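Local coordinates for protein putative platelet activating factor (Streptococcus pneumoniae, PDB 2HSJ) that is of unproven function but, as a member of the GDSL-like lipase/acylhydrolase family, probably hydrolyses ester bonds, at residues D[96-101]-D[150-155]; D[131-136]-D[195-200]. One frame throughout, in Å; residues are numbered along the deposited sequence.

Contact 1. Residues D[96-101]-D[150-155]; sequences NDIGKD and NEKIQN
A single ordered water joins Lys152 to the helix end at Ile98 and Asp101, its oxygen gripped by three protein groups. The water oxygen accepts from Lys152 NZ at 3.0 Å. The water donates to Ile98 O, 2.7 Å from its oxygen, and over a longer reach to Asp101 OD1, at 3.2 Å. The ammonium and carboxylate form no direct salt bridge, since Lys152 NZ lies 5.1 Å from Asp101 OD1, but the intervening water probably carries part of their attraction. Lys152 NZ also donates to the backbone oxygen of Ile147, just ahead of helix 150-164, so the ammonium has a second fixed partner besides the water. Ile98 O serves two donors, the water and Asp101 N. The latter bond belongs to a Schellman motif that ends helix 95-99: Asp101, with its positive phi of 59°, is the C-prime residue, and the N-H of the residue after it reaches back to Asp97 O. This short helix carries Asn96 and Asp97 in its first turn, a pair that fits the Gly-x-Asn-Asp block of SGNH hydrolases. Asn96 is held by Arg148 and by the carbonyl of Tyr68, and Asp97 by Thr70. Beneath the polar bridge the contact is apolar. Ile98 sets its two arms on different neighbours: with CG1 anti to the carbonyl carbon (chi1 -67°) and the chain extended beyond it, CD1 reaches Ile153 CG1 at 3.7 Å, the two side chains crossing at about a right angle. The shorter branch, CG2, lies 4.0 Å from Lys152 CD, where the extended lysine slides past in the opposite direction on its way to the water. Trp156, one turn along helix 150-164, adds its side chain against Ile98.

Contact 2. Residues D[131-136]-D[195-200]; sequences SILPVN and LHLSIA
Leu133 presses its CD1 methyl against CD1 of Leu197 at 3.8 Å, the two side chains crossing nearly perpendicularly. In Leu197 the CB direction runs past the facing loop, and it is the outer branch, with CG anti to the carbonyl carbon (chi1 -63°), that turns to meet Leu133. Ile44, from the short helix 43-46, touches both leucines. A second apolar pair lies further along: Val135 CG1 and Leu195 CD1 are 4.0 Å apart, their side chains side by side and pointing the same way. Residues 195-198 form the loop that leads into helix 199-209, and His196 fits the Asp-x-x-His block of SGNH hydrolases. Asp193 OD1 accepts the backbone N-H groups of both Leu195 and His196, fixing the turn before the histidine, while Leu195 CG sits over one face of the imidazole, offset toward its rim. No direct hydrogen bond links the two segments. Instead one water spans them, donating to Pro134 O at 2.8 Å and to Leu195 O at the same distance. Ser198 is the N-cap of the following helix, its OG accepting from Gly201 N, and Ile199 beyond it packs on Ile30 of a second subunit.

The segments of the two contacts alternate along the chain, in the order 96-101, 131-136, 150-155 and 195-200, and the contact centres lie about 13 Å apart. Helix 150-164 joins them: one part of it meets helix 95-99 in contact 1, while Asn150 and Ile153 also reach the 131-136 loop of contact 2. Asn150 ND2 probably donates to Val135 O at 2.9 Å, and Ile153 CD1 packs on Leu133 O. Loop 131-136 follows strand 126-130 of the five-stranded parallel sheet. The arrangement thus connects the segments bearing Asn96 and His196, consistent with the shared scaffold of a GDSL-type active site.

Contact 1. Residues D[96-101]-D[150-155]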
loop_
_atom_site.group_PDB
_atom_site.type_symbol
_atom_site.label_atom_id
_atom_site.label_comp_id
_atom_site.label_asym_id
_atom_site.label_seq_id
_atom_site.Cartn_x
_atom_site.Cartn_y
_atom_site.Cartn_z
ATOM N N ASN D 96 21.827 -9.726 23.564
ATOM C CA ASN D 96 21.760 -9.088 24.871
ATOM C C ASN D 96 21.519 -10.094 25.973
ATOM O O ASN D 96 21.969 -9.881 27.112
ATOM C CB ASN D 96 20.762 -7.935 24.878
ATOM C CG ASN D 96 21.168 -6.843 23.910
ATOM O OD1 ASN D 96 22.356 -6.586 23.713
ATOM N ND2 ASN D 96 20.192 -6.244 23.243
ATOM N N ASP D 97 20.892 -11.220 25.639
ATOM C CA ASP D 97 20.826 -12.339 26.584
ATOM C C ASP D 97 22.249 -12.835 26.863
ATOM O O ASP D 97 22.624 -13.036 28.009
ATOM C CB ASP D 97 19.987 -13.480 26.000
ATOM C CG ASP D 97 18.525 -13.122 25.846
ATOM O OD1 ASP D 97 17.694 -13.680 26.618
ATOM O OD2 ASP D 97 18.210 -12.303 24.943
ATOM N N ILE D 98 23.051 -13.009 25.812
ATOM C CA ILE D 98 24.455 -13.389 25.992
ATOM C C ILE D 98 25.209 -12.333 26.825
ATOM O O ILE D 98 25.948 -12.672 27.747
ATOM C CB ILE D 98 25.161 -13.633 24.637
ATOM C CG1 ILE D 98 24.562 -14.869 23.953
ATOM C CG2 ILE D 98 26.712 -13.767 24.872
ATOM C CD1 ILE D 98 25.104 -15.102 22.555
ATOM N N GLY D 99 25.008 -11.060 26.508
ATOM C CA GLY D 99 25.718 -9.980 27.225
ATOM C C GLY D 99 25.333 -9.838 28.697
ATOM O O GLY D 99 26.089 -9.220 29.487
ATOM N N LYS D 100 24.175 -10.400 29.075
ATOM C CA LYS D 100 23.682 -10.418 30.463
ATOM C C LYS D 100 23.817 -11.785 31.127
ATOM O O LYS D 100 23.322 -11.989 32.253
ATOM C CB LYS D 100 22.211 -9.997 30.501
ATOM C CG LYS D 100 21.975 -8.522 30.268
ATOM C CD LYS D 100 22.360 -7.701 31.470
ATOM C CE LYS D 100 22.247 -6.213 31.181
ATOM N NZ LYS D 100 22.752 -5.444 32.369
ATOM N N ASP D 101 24.481 -12.715 30.446
ATOM C CA ASP D 101 24.724 -14.067 30.979
ATOM C C ASP D 101 23.434 -14.852 31.316
ATOM O O ASP D 101 23.404 -15.674 32.241
ATOM C CB ASP D 101 25.685 -14.011 32.182
ATOM C CG ASP D 101 26.615 -15.204 32.244
ATOM O OD1 ASP D 101 26.791 -15.919 31.227
ATOM O OD2 ASP D 101 27.176 -15.439 33.335
ATOM N N ASN D 150 32.483 -14.797 20.001
ATOM C CA ASN D 150 31.969 -15.488 18.835
ATOM C C ASN D 150 31.796 -16.986 19.059
ATOM O O ASN D 150 30.959 -17.609 18.402
ATOM C CB ASN D 150 32.808 -15.155 17.592
ATOM C CG ASN D 150 32.628 -13.709 17.147
ATOM O OD1 ASN D 150 31.495 -13.263 16.941
ATOM N ND2 ASN D 150 33.740 -12.960 17.032
ATOM N N GLU D 151 32.548 -17.559 20.003
ATOM C CA GLU D 151 32.330 -18.976 20.362
ATOM C C GLU D 151 30.971 -19.165 21.049
ATOM O O GLU D 151 30.243 -20.107 20.720
ATOM C CB GLU D 151 33.469 -19.538 21.215
ATOM C CG GLU D 151 34.869 -19.279 20.638
ATOM C CD GLU D 151 35.502 -17.999 21.196
ATOM O OE1 GLU D 151 36.323 -18.152 22.124
ATOM O OE2 GLU D 151 35.180 -16.853 20.748
ATOM N N LYS D 152 30.614 -18.264 21.969
ATOM C CA LYS D 152 29.299 -18.306 22.627
ATOM C C LYS D 152 28.201 -18.098 21.591
ATOM O O LYS D 152 27.214 -18.846 21.551
ATOM C CB LYS D 152 29.136 -17.205 23.683
ATOM C CG LYS D 152 30.009 -17.313 24.921
ATOM C CD LYS D 152 29.979 -15.987 25.694
ATOM C CE LYS D 152 30.718 -16.089 27.046
ATOM N NZ LYS D 152 30.468 -14.885 27.921
ATOM N N ILE D 153 28.377 -17.074 20.758
ATOM C CA ILE D 153 27.370 -16.752 19.728
ATOM C C ILE D 153 27.146 -17.956 18.799
ATOM O O ILE D 153 26.003 -18.313 18.530
ATOM C CB ILE D 153 27.737 -15.478 18.944
ATOM C CG1 ILE D 153 27.551 -14.258 19.865
ATOM C CG2 ILE D 153 26.874 -15.328 17.713
ATOM C CD1 ILE D 153 28.317 -13.039 19.436
ATOM N N GLN D 154 28.229 -18.576 18.331
ATOM C CA GLN D 154 28.119 -19.781 17.494
ATOM C C GLN D 154 27.415 -20.950 18.217
ATOM O O GLN D 154 26.628 -21.654 17.604
ATOM C CB GLN D 154 29.493 -20.194 16.971
ATOM C CG GLN D 154 29.961 -19.286 15.856
ATOM C CD GLN D 154 31.346 -19.636 15.333
ATOM O OE1 GLN D 154 32.350 -19.506 16.045
ATOM N NE2 GLN D 154 31.412 -20.056 14.074
ATOM N N ASN D 155 27.677 -21.131 19.513
ATOM C CA ASN D 155 26.966 -22.157 20.292
ATOM C C ASN D 155 25.465 -21.865 20.407
ATOM O O ASN D 155 24.627 -22.769 20.284
ATOM C CB ASN D 155 27.600 -22.339 21.674
ATOM C CG ASN D 155 28.960 -23.000 21.592
ATOM O OD1 ASN D 155 29.256 -23.707 20.627
ATOM N ND2 ASN D 155 29.795 -22.782 22.604
HETATM O O HOH W 1 27.538 -14.784 28.373
#

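Contact 2. Residues D[131-136]-D[195-200]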
loop_
_atom_site.group_PDB
_atom_site.type_symbol
_atom_site.label_atom_id
_atom_site.label_comp_id
_atom_site.label_asym_id
_atom_site.label_seq_id
_atom_site.Cartn_x
_atom_site.Cartn_y
_atom_site.Cartn_z
ATOM N N SER D 131 20.325 -16.041 12.765
ATOM C CA SER D 131 21.480 -16.258 13.617
ATOM C C SER D 131 21.813 -14.960 14.360
ATOM O O SER D 131 21.792 -13.883 13.762
ATOM C CB SER D 131 22.661 -16.662 12.737
ATOM O OG SER D 131 22.949 -15.633 11.819
ATOM N N ILE D 132 22.165 -15.058 15.641
ATOM C CA ILE D 132 22.789 -13.931 16.333
ATOM C C ILE D 132 24.058 -13.528 15.573
ATOM O O ILE D 132 24.844 -14.368 15.140
ATOM C CB ILE D 132 23.121 -14.321 17.789
ATOM C CG1 ILE D 132 21.839 -14.728 18.534
ATOM C CG2 ILE D 132 23.917 -13.217 18.492
ATOM C CD1 ILE D 132 22.083 -15.424 19.887
ATOM N N LEU D 133 24.264 -12.221 15.413
ATOM C CA LEU D 133 25.370 -11.758 14.588
ATOM C C LEU D 133 26.708 -11.852 15.331
ATOM O O LEU D 133 26.732 -11.845 16.566
ATOM C CB LEU D 133 25.128 -10.318 14.133
ATOM C CG LEU D 133 23.754 -9.995 13.551
ATOM C CD1 LEU D 133 23.743 -8.569 12.999
ATOM C CD2 LEU D 133 23.417 -10.966 12.472
ATOM N N PRO D 134 27.837 -11.907 14.593
ATOM C CA PRO D 134 29.167 -11.918 15.239
ATOM C C PRO D 134 29.490 -10.557 15.857
ATOM O O PRO D 134 28.873 -9.533 15.505
ATOM C CB PRO D 134 30.141 -12.205 14.088
ATOM C CG PRO D 134 29.389 -11.719 12.853
ATOM C CD PRO D 134 27.917 -11.897 13.118
ATOM N N VAL D 135 30.452 -10.571 16.768
ATOM C CA VAL D 135 31.037 -9.375 17.318
ATOM C C VAL D 135 32.481 -9.277 16.848
ATOM O O VAL D 135 33.058 -10.247 16.333
ATOM C CB VAL D 135 30.972 -9.379 18.859
ATOM C CG1 VAL D 135 29.527 -9.321 19.298
ATOM C CG2 VAL D 135 31.706 -10.607 19.455
ATOM N N ASN D 136 33.069 -8.102 17.045
ATOM C CA ASN D 136 34.487 -7.914 16.776
ATOM C C ASN D 136 35.211 -7.917 18.104
ATOM O O ASN D 136 34.888 -7.133 19.000
ATOM C CB ASN D 136 34.732 -6.640 15.966
ATOM C CG ASN D 136 36.171 -6.539 15.476
ATOM O OD1 ASN D 136 37.086 -6.425 16.274
ATOM N ND2 ASN D 136 36.371 -6.606 14.155
ATOM N N LEU D 195 29.855 -4.261 18.151
ATOM C CA LEU D 195 28.575 -4.953 18.352
ATOM C C LEU D 195 27.504 -4.464 17.355
ATOM O O LEU D 195 26.877 -5.260 16.665
ATOM C CB LEU D 195 28.115 -4.733 19.797
ATOM C CG LEU D 195 26.714 -5.194 20.183
ATOM C CD1 LEU D 195 26.584 -6.700 20.074
ATOM C CD2 LEU D 195 26.438 -4.714 21.598
ATOM N N HIS D 196 27.268 -3.156 17.320
ATOM C CA HIS D 196 26.315 -2.566 16.387
ATOM C C HIS D 196 26.869 -2.445 14.974
ATOM O O HIS D 196 28.104 -2.393 14.763
ATOM C CB HIS D 196 25.919 -1.179 16.890
ATOM C CG HIS D 196 25.179 -1.228 18.184
ATOM N ND1 HIS D 196 25.809 -1.079 19.403
ATOM C CD2 HIS D 196 23.873 -1.474 18.453
ATOM C CE1 HIS D 196 24.917 -1.216 20.368
ATOM N NE2 HIS D 196 23.736 -1.447 19.821
ATOM N N LEU D 197 25.959 -2.402 14.012
ATOM C CA LEU D 197 26.365 -2.412 12.622
ATOM C C LEU D 197 26.536 -1.016 12.063
ATOM O O LEU D 197 25.747 -0.106 12.383
ATOM C CB LEU D 197 25.335 -3.165 11.785
ATOM C CG LEU D 197 25.149 -4.646 12.112
ATOM C CD1 LEU D 197 24.225 -5.276 11.083
ATOM C CD2 LEU D 197 26.477 -5.457 12.149
ATOM N N SER D 198 27.556 -0.851 11.223
ATOM C CA SER D 198 27.672 0.351 10.379
ATOM C C SER D 198 26.706 0.239 9.197
ATOM O O SER D 198 26.097 -0.808 8.963
ATOM C CB SER D 198 29.098 0.420 9.834
ATOM O OG SER D 198 29.287 -0.691 8.953
ATOM N N ILE D 199 26.595 1.294 8.397
ATOM C CA ILE D 199 25.791 1.195 7.193
ATOM C C ILE D 199 26.304 0.098 6.223
ATOM O O ILE D 199 25.493 -0.642 5.638
ATOM C CB ILE D 199 25.600 2.591 6.535
ATOM C CG1 ILE D 199 24.692 3.478 7.408
ATOM C CG2 ILE D 199 25.053 2.443 5.121
ATOM C CD1 ILE D 199 23.322 2.845 7.711
ATOM N N ALA D 200 27.631 -0.015 6.074
ATOM C CA ALA D 200 28.180 -1.120 5.246
ATOM C C ALA D 200 27.754 -2.475 5.813
ATOM O O ALA D 200 27.420 -3.385 5.054
ATOM C CB ALA D 200 29.700 -1.053 5.176
HETATM O O HOH W 2 26.803 -8.034 16.631
#